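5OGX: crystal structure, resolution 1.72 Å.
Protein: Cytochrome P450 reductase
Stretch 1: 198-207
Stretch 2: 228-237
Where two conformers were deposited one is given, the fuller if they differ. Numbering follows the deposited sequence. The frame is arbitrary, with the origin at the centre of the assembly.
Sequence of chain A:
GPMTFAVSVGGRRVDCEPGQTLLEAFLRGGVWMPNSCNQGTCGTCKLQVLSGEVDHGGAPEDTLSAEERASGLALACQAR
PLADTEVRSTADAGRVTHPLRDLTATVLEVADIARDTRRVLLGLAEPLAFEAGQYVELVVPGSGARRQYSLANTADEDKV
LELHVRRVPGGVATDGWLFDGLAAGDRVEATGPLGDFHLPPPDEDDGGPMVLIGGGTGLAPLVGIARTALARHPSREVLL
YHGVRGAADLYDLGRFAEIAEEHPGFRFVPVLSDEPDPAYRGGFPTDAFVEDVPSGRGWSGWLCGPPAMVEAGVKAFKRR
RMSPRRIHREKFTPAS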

# COMPACT_ATOMS: atom_id res chain seq x y z
N HIS A 198 -7.24 0.77 -0.18
CA HIS A 198 -8.18 -0.27 -0.58
C HIS A 198 -9.54 0.35 -0.85
O HIS A 198 -9.80 1.50 -0.49
CB HIS A 198 -8.28 -1.37 0.49
CG HIS A 198 -8.70 -0.87 1.84
ND1 HIS A 198 -10.01 -0.55 2.14
CD2 HIS A 198 -7.98 -0.65 2.97
CE1 HIS A 198 -10.08 -0.14 3.39
NE2 HIS A 198 -8.87 -0.18 3.92
N LEU A 199 -10.42 -0.44 -1.48
CA LEU A 199 -11.76 0.03 -1.81
C LEU A 199 -12.59 0.29 -0.56
O LEU A 199 -12.40 -0.37 0.47
CB LEU A 199 -12.48 -1.03 -2.66
CG LEU A 199 -11.88 -1.20 -4.06
CD1 LEU A 199 -12.35 -2.50 -4.71
CD2 LEU A 199 -12.28 -0.02 -4.91
N PRO A 200 -13.54 1.21 -0.64
CA PRO A 200 -14.52 1.36 0.44
C PRO A 200 -15.39 0.13 0.54
O PRO A 200 -15.35 -0.75 -0.34
CB PRO A 200 -15.33 2.59 -0.01
CG PRO A 200 -15.22 2.59 -1.48
CD PRO A 200 -13.83 2.07 -1.80
N PRO A 201 -16.18 -0.00 1.61
CA PRO A 201 -17.09 -1.15 1.71
C PRO A 201 -17.99 -1.22 0.49
O PRO A 201 -18.31 -0.19 -0.13
CB PRO A 201 -17.89 -0.85 2.99
CG PRO A 201 -17.04 0.08 3.78
CD PRO A 201 -16.27 0.89 2.78
N PRO A 202 -18.42 -2.42 0.10
CA PRO A 202 -19.27 -2.55 -1.09
C PRO A 202 -20.48 -1.63 -1.09
O PRO A 202 -20.83 -1.09 -2.15
CB PRO A 202 -19.69 -4.03 -1.05
CG PRO A 202 -18.59 -4.71 -0.34
CD PRO A 202 -18.07 -3.73 0.68
N ASP A 203 -21.11 -1.42 0.07
CA ASP A 203 -22.28 -0.55 0.17
C ASP A 203 -21.99 0.89 -0.20
O ASP A 203 -22.91 1.62 -0.56
CB ASP A 203 -22.86 -0.59 1.59
CG ASP A 203 -23.41 -1.94 1.96
OD1 ASP A 203 -23.64 -2.76 1.05
OD2 ASP A 203 -23.59 -2.19 3.17
N GLU A 204 -20.74 1.33 -0.08
CA GLU A 204 -20.37 2.72 -0.36
C GLU A 204 -19.69 2.87 -1.71
O GLU A 204 -19.06 3.90 -1.97
CB GLU A 204 -19.48 3.27 0.75
CG GLU A 204 -20.05 3.03 2.14
CD GLU A 204 -19.08 3.40 3.25
OE1 GLU A 204 -19.22 2.86 4.36
OE2 GLU A 204 -18.18 4.24 3.00
N ASP A 205 -19.80 1.86 -2.58
CA ASP A 205 -19.14 1.83 -3.88
C ASP A 205 -20.20 2.02 -4.95
O ASP A 205 -20.96 1.09 -5.24
CB ASP A 205 -18.38 0.52 -4.06
CG ASP A 205 -17.60 0.45 -5.37
OD1 ASP A 205 -17.75 1.37 -6.21
OD2 ASP A 205 -16.85 -0.53 -5.55
N ASP A 206 -20.24 3.22 -5.53
CA ASP A 206 -21.25 3.57 -6.52
C ASP A 206 -20.98 3.00 -7.90
O ASP A 206 -21.76 3.26 -8.82
CB ASP A 206 -21.39 5.10 -6.62
CG ASP A 206 -20.05 5.81 -6.87
OD1 ASP A 206 -19.06 5.15 -7.24
OD2 ASP A 206 -20.00 7.04 -6.68
N GLY A 207 -19.90 2.24 -8.09
CA GLY A 207 -19.64 1.69 -9.40
C GLY A 207 -19.12 2.68 -10.42
O GLY A 207 -19.13 2.38 -11.62
N THR A 228 -10.92 -6.68 -7.66
CA THR A 228 -12.01 -6.60 -6.69
C THR A 228 -13.12 -5.69 -7.20
O THR A 228 -14.30 -6.01 -7.07
CB THR A 228 -11.48 -6.10 -5.34
OG1 THR A 228 -10.44 -6.99 -4.90
CG2 THR A 228 -12.61 -6.05 -4.32
N ALA A 229 -12.74 -4.54 -7.78
CA ALA A 229 -13.75 -3.59 -8.24
C ALA A 229 -14.56 -4.19 -9.38
O ALA A 229 -15.77 -3.95 -9.48
CB ALA A 229 -13.07 -2.30 -8.71
N LEU A 230 -13.90 -4.95 -10.24
CA LEU A 230 -14.60 -5.55 -11.38
C LEU A 230 -15.49 -6.70 -10.94
O LEU A 230 -16.54 -6.93 -11.56
CB LEU A 230 -13.57 -6.01 -12.41
CG LEU A 230 -12.91 -4.88 -13.21
CD1 LEU A 230 -11.70 -5.40 -14.02
CD2 LEU A 230 -13.92 -4.17 -14.13
N ALA A 231 -15.12 -7.42 -9.88
CA ALA A 231 -16.01 -8.46 -9.37
C ALA A 231 -17.30 -7.85 -8.83
O ALA A 231 -18.39 -8.39 -9.06
CB ALA A 231 -15.30 -9.29 -8.30
N ARG A 232 -17.19 -6.71 -8.14
CA ARG A 232 -18.37 -6.01 -7.62
C ARG A 232 -19.24 -5.46 -8.74
O ARG A 232 -20.47 -5.51 -8.65
CB ARG A 232 -17.93 -4.86 -6.71
CG ARG A 232 -17.14 -5.24 -5.48
CD ARG A 232 -16.68 -3.98 -4.77
NE ARG A 232 -16.02 -4.30 -3.51
CZ ARG A 232 -15.69 -3.39 -2.61
NH1 ARG A 232 -15.95 -2.11 -2.85
NH2 ARG A 232 -15.11 -3.76 -1.47
N HIS A 233 -18.62 -4.87 -9.76
CA HIS A 233 -19.34 -4.21 -10.84
C HIS A 233 -18.69 -4.61 -12.16
O HIS A 233 -17.80 -3.92 -12.66
CB HIS A 233 -19.33 -2.69 -10.67
CG HIS A 233 -20.19 -2.20 -9.54
ND1 HIS A 233 -19.67 -1.81 -8.32
CD2 HIS A 233 -21.53 -2.04 -9.45
CE1 HIS A 233 -20.65 -1.43 -7.53
NE2 HIS A 233 -21.79 -1.56 -8.19
N PRO A 234 -19.12 -5.72 -12.75
CA PRO A 234 -18.39 -6.29 -13.89
C PRO A 234 -18.33 -5.40 -15.12
O PRO A 234 -17.42 -5.58 -15.95
CB PRO A 234 -19.15 -7.59 -14.19
CG PRO A 234 -19.73 -7.97 -12.87
CD PRO A 234 -20.10 -6.68 -12.19
N SER A 235 -19.26 -4.47 -15.29
CA SER A 235 -19.28 -3.63 -16.48
C SER A 235 -18.64 -2.27 -16.26
O SER A 235 -18.64 -1.45 -17.18
CB SER A 235 -20.72 -3.45 -16.97
OG SER A 235 -21.20 -4.66 -17.53
N ARG A 236 -18.10 -2.03 -15.07
CA ARG A 236 -17.59 -0.71 -14.76
C ARG A 236 -16.32 -0.42 -15.55
O ARG A 236 -15.64 -1.31 -16.06
CB ARG A 236 -17.35 -0.59 -13.25
CG ARG A 236 -15.91 -0.79 -12.84
CD ARG A 236 -15.73 -0.88 -11.33
NE ARG A 236 -15.95 0.40 -10.65
CZ ARG A 236 -16.20 0.51 -9.35
NH1 ARG A 236 -16.27 -0.59 -8.60
NH2 ARG A 236 -16.38 1.70 -8.80
N GLU A 237 -16.01 0.87 -15.63
CA GLU A 237 -14.84 1.37 -16.34
C GLU A 237 -13.66 1.37 -15.38
O GLU A 237 -13.71 2.01 -14.31
CB GLU A 237 -15.11 2.77 -16.86
CG GLU A 237 -16.13 2.79 -17.96
CD GLU A 237 -16.25 4.17 -18.52
OE1 GLU A 237 -15.78 4.37 -19.65
OE2 GLU A 237 -16.81 5.04 -17.81
O HOH W 1 -17.75 2.81 -14.26

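The polar centre of this contact is D205, whose carboxylate lies between two arginines of the other stretch. Its CA-to-CB bond points toward that stretch, chi1 is t, and both oxygens are engaged. R236 forms a salt bridge with it from the guanidinium edge: R236 NH2 donates to D205 OD1 at 2.9 Å (150°) and R236 NH1 donates to D205 OD2 at 3.1 Å, almost linear at 175°. A further bond, R236 NH1 to D205 OD1, is weak at 3.4 Å and 131°. R232 makes the second salt bridge, R232 NH1 donating to D205 OD2 at 3.3 Å (157°). OD1 of D205 also accepts the backbone N of G207 at 3.0 Å (163°), a bond within the first stretch.

R232 reaches this site through an extended side chain, chi2 and chi3 both t. Its guanidinium also grips a carbonyl: R232 NH1 donates to P200 O at 2.9 Å (154°) and R232 NH2 to the same oxygen at 3.2 Å (137°), so one acceptor serves two donors and NH1 is shared between P200 and D205. These acceptors lie near the guanidinium plane, while P202 CD covers one face and L199 CD1 the opposite one. The same L199 methyl packs on the helix, with L199 CD1 3.6 Å from T228 CG2 and 4.1 Å from A229 CB.

The G207 CA sits 3.8 Å from the centroid of the H233 ring, 14° off the normal, a CH-pi contact over the face; the same CA lies over a face of the R236 guanidinium, 3.3 Å from R236 NH2. An ideal CB on G207 would come within 3.2 Å of H233 CD2, and phi of 75° independently favours glycine. Water 1 bridges the two backbones, donating to G207 O at 3.0 Å and accepting from E237 N at 2.9 Å. R236 NE, D206 OD2 and T228 OG1 are satisfied elsewhere in the structure.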